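Local coordinates for FixK2 protein (Bradyrhizobium japonicum, PDB 4I2O) that acts as a DNA-binding transcription factor of the CRP/FNR superfamily, pairing two identical chains into a dimer, at the interface of chains A and B. Sequence-based numbering; all coordinates share one arbitrary frame. Chains: chain A/B, FixK2 protein.

Contact 1: the interface of chains A and B. Residues chain A 81, 148-149, 152; chain B 149, 152-154.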
# COMPACT_ATOMS: atom_id res chain seq x y z
N GLN A 81 -7.67 8.04 -5.69
CA GLN A 81 -7.52 7.14 -4.56
C GLN A 81 -6.84 7.98 -3.49
O GLN A 81 -5.71 8.48 -3.70
CB GLN A 81 -6.64 5.90 -4.93
CG GLN A 81 -6.38 5.06 -3.68
CD GLN A 81 -7.62 4.43 -3.13
OE1 GLN A 81 -8.46 3.89 -3.89
NE2 GLN A 81 -7.73 4.41 -1.78
N HIS A 148 -4.31 -1.46 3.91
CA HIS A 148 -5.27 -0.80 3.02
C HIS A 148 -5.38 -1.52 1.67
O HIS A 148 -6.46 -1.54 1.08
CB HIS A 148 -4.93 0.65 2.81
CG HIS A 148 -6.12 1.51 2.73
ND1 HIS A 148 -7.13 1.49 3.68
CD2 HIS A 148 -6.48 2.44 1.81
CE1 HIS A 148 -8.08 2.32 3.30
NE2 HIS A 148 -7.70 2.93 2.17
N MET A 149 -4.31 -2.14 1.17
CA MET A 149 -4.53 -2.99 -0.03
C MET A 149 -5.49 -4.11 0.18
O MET A 149 -6.29 -4.45 -0.72
CB MET A 149 -3.17 -3.55 -0.51
CG MET A 149 -2.25 -2.46 -1.08
SD MET A 149 -0.70 -3.20 -1.77
CE MET A 149 0.30 -3.58 -0.36
N LEU A 152 -8.95 -2.62 -0.00
CA LEU A 152 -9.34 -2.22 -1.36
C LEU A 152 -9.47 -3.41 -2.30
O LEU A 152 -10.35 -3.39 -3.20
CB LEU A 152 -8.37 -1.22 -1.99
CG LEU A 152 -8.21 0.10 -1.18
CD1 LEU A 152 -6.98 0.85 -1.71
CD2 LEU A 152 -9.48 0.99 -1.42
N MET B 149 -2.39 0.51 -4.29
CA MET B 149 -3.71 0.97 -3.78
C MET B 149 -4.56 1.67 -4.84
O MET B 149 -5.81 1.54 -4.89
CB MET B 149 -3.50 1.93 -2.59
CG MET B 149 -3.02 1.19 -1.33
SD MET B 149 -2.90 2.32 0.08
CE MET B 149 -1.66 3.48 -0.45
N LEU B 152 -6.12 -1.06 -6.99
CA LEU B 152 -7.16 -1.82 -6.30
C LEU B 152 -8.37 -0.95 -5.98
O LEU B 152 -9.53 -1.45 -6.01
CB LEU B 152 -6.66 -2.46 -5.01
CG LEU B 152 -5.49 -3.49 -5.20
CD1 LEU B 152 -4.87 -3.75 -3.82
CD2 LEU B 152 -6.08 -4.76 -5.77
N GLY B 153 -8.15 0.34 -5.73
CA GLY B 153 -9.30 1.18 -5.44
C GLY B 153 -9.98 1.76 -6.66
O GLY B 153 -11.22 2.01 -6.67
N ARG B 154 -9.24 1.96 -7.74
CA ARG B 154 -9.79 2.79 -8.81
C ARG B 154 -9.75 2.24 -10.26
O ARG B 154 -10.51 2.73 -11.12
CB ARG B 154 -9.18 4.23 -8.76
CG ARG B 154 -9.60 4.97 -7.48
CD ARG B 154 -11.09 5.33 -7.63
NE ARG B 154 -11.80 5.92 -6.47
CZ ARG B 154 -12.87 5.36 -5.90
NH1 ARG B 154 -13.25 4.14 -6.30
NH2 ARG B 154 -13.59 6.04 -5.00
O HOH W 1 -10.89 -4.40 -5.85
O HOH W 2 -12.10 -1.23 -4.84

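Contact 2: the interface of chains A and B. Residues chain A 149-150, 153-154; chain B 80-81, 152, 192.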
# COMPACT_ATOMS: atom_id res chain seq x y z
N MET A 149 -4.31 -2.14 1.17
CA MET A 149 -4.53 -2.99 -0.03
C MET A 149 -5.49 -4.11 0.18
O MET A 149 -6.29 -4.45 -0.72
CB MET A 149 -3.17 -3.55 -0.51
CG MET A 149 -2.25 -2.46 -1.08
SD MET A 149 -0.70 -3.20 -1.77
CE MET A 149 0.30 -3.58 -0.36
N LEU A 150 -5.39 -4.78 1.34
CA LEU A 150 -6.33 -5.85 1.65
C LEU A 150 -7.74 -5.31 1.63
O LEU A 150 -8.66 -5.94 1.14
CB LEU A 150 -6.02 -6.47 3.01
CG LEU A 150 -6.92 -7.58 3.55
CD1 LEU A 150 -6.99 -8.79 2.59
CD2 LEU A 150 -6.51 -8.03 4.95
N GLY A 153 -8.67 -4.43 -2.09
CA GLY A 153 -8.78 -5.62 -2.96
C GLY A 153 -9.88 -6.59 -2.55
O GLY A 153 -10.46 -7.29 -3.41
N ARG A 154 -10.17 -6.70 -1.25
CA ARG A 154 -10.94 -7.85 -0.82
C ARG A 154 -12.17 -7.58 0.09
O ARG A 154 -13.03 -8.48 0.21
CB ARG A 154 -10.01 -8.92 -0.17
CG ARG A 154 -9.01 -9.47 -1.19
CD ARG A 154 -9.81 -10.46 -2.04
NE ARG A 154 -9.15 -11.06 -3.24
CZ ARG A 154 -9.58 -10.86 -4.50
NH1 ARG A 154 -10.53 -9.96 -4.74
NH2 ARG A 154 -9.08 -11.58 -5.51
N ARG B 80 -8.08 -13.59 -0.09
CA ARG B 80 -6.63 -13.36 -0.01
C ARG B 80 -6.25 -12.21 -0.91
O ARG B 80 -6.74 -12.16 -2.03
CB ARG B 80 -5.92 -14.63 -0.56
CG ARG B 80 -4.42 -14.40 -0.60
CD ARG B 80 -3.73 -15.74 -1.11
NE ARG B 80 -4.05 -15.95 -2.51
CZ ARG B 80 -3.41 -16.81 -3.30
NH1 ARG B 80 -2.32 -17.46 -2.84
NH2 ARG B 80 -3.84 -16.97 -4.56
N GLN B 81 -5.49 -11.22 -0.40
CA GLN B 81 -4.88 -10.17 -1.19
C GLN B 81 -3.39 -10.50 -1.25
O GLN B 81 -2.71 -10.57 -0.20
CB GLN B 81 -5.12 -8.78 -0.52
CG GLN B 81 -4.42 -7.66 -1.28
CD GLN B 81 -4.95 -7.49 -2.68
OE1 GLN B 81 -6.19 -7.45 -2.88
NE2 GLN B 81 -4.04 -7.31 -3.66
N LEU B 152 -6.12 -1.06 -6.99
CA LEU B 152 -7.16 -1.82 -6.30
C LEU B 152 -8.37 -0.95 -5.98
O LEU B 152 -9.53 -1.45 -6.01
CB LEU B 152 -6.66 -2.46 -5.01
CG LEU B 152 -5.49 -3.49 -5.20
CD1 LEU B 152 -4.87 -3.75 -3.82
CD2 LEU B 152 -6.08 -4.76 -5.77
N GLY B 192 -7.08 -8.01 -7.05
CA GLY B 192 -8.41 -7.72 -6.47
C GLY B 192 -9.50 -8.23 -7.41
O GLY B 192 -10.60 -7.70 -7.43
O HOH W 3 -12.27 -6.50 -5.42

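Contact 1: the interface of chains A and B
A:Leu152 and B:Leu152 meet on paired helices 128-154, the B helix ending at B:Arg154, where phi widens to -129° and leaves the regular helical values, while A:Gln81 approaches from the extended strand 80-86. The two leucines touch flank to flank through their CB atoms, 3.7 Å apart. Each then sends CD1 across to the partner's Met149; A:Leu152 CD1 lies 3.5 Å from the carbonyl O of B:Met149 and also packs on that residue's CB. The two methionines cross at about a right angle, with A:Met149 CG 3.7 Å from B:Met149 CG. The sulfur of B:Met149 comes in at the edge of the A:His148 ring, in its plane, with SD 4.0 Å from CD2. On the other flank, A:Gln81 holds CG anti to its own N (chi1 174°) and bends at chi2 (66°), which lays its amide end along the last turn of the B helix. With an alanine here, B:Met149 O and B:Gly153 CA would probably lose the amide packed against them, leaving a gap between strand and helix end. OE1 of A:Gln81 rests 3.2 Å from B:Gly153 CA, where the lack of a side chain permits close approach. Two waters bridge the leucine carbonyls at the helix ends: water 1 sits 2.9 Å from A:Leu152 O, and water 2 sits 2.8 Å from B:Leu152 O.

Contact 2: the interface of chains A and B
The C-terminal turn of helix 128-154 in chain A packs against the start of strand 80-86 in chain B, the end of the B helix 128-154, and the loop carrying B:Gly192 between helices 184-191 and 195-207. A:Arg154 makes a direct polar link across the contact. Its NE donates to the backbone O of B:Arg80 at 2.9 Å, with 150° at the hydrogen; the donor stands above the carbonyl plane, not on a lone pair, and the oxygen is somewhat tilted from the guanidinium plane. A bend at chi2 (-78°) turns the arginine chain towards the strand, and its aliphatic part helps cover the same carbonyl, with CD 3.5 Å from B:Arg80 O. The outer end of the guanidinium reaches the loop, where A:Arg154 NH1 lies 3.3 Å from B:Gly192 C, the carbonyl carbon. This glycine has a left-handed helical backbone (phi 73°), and water 3 joins its O, at 2.9 Å, to A:Gly153 O, at 2.8 Å.

B:Gln81 crosses A:Arg154 at about a right angle and runs past A:Leu150 in the opposite direction. CD1 of A:Leu150 presses on B:Gln81 CB at 3.6 Å, while the glutamine CG leans on the backbone of the same turn. B:Leu152 closes the far side, its CD2 4.0 Å from A:Gly153 CA. Helices 184-191 and 195-207 form the helix-turn-helix, with 195-207 as recognition helix. By bonding to the strand and packing, with a water between, on the turn, the site probably helps set how the B DNA-binding domain is held against the dimerisation helix of A.

Contact 1 and contact 2 lie about 8 Å apart between the centres of their C-alpha atoms and share A:Met149 and B:Leu152, so they form one continuous stretch of the dimer interface. The two-fold symmetry makes the glutamine-to-glycine packing of contact 1 the twin of that in contact 2 with the chains exchanged. Contact 1 supplies the packing of the two helix ends on each other, whereas contact 2 carries the interface outward to the helix-turn-helix. This continuity suggests that dimerisation and the relative placement of the two DNA-binding domains are coupled through the ends of helices 128-154.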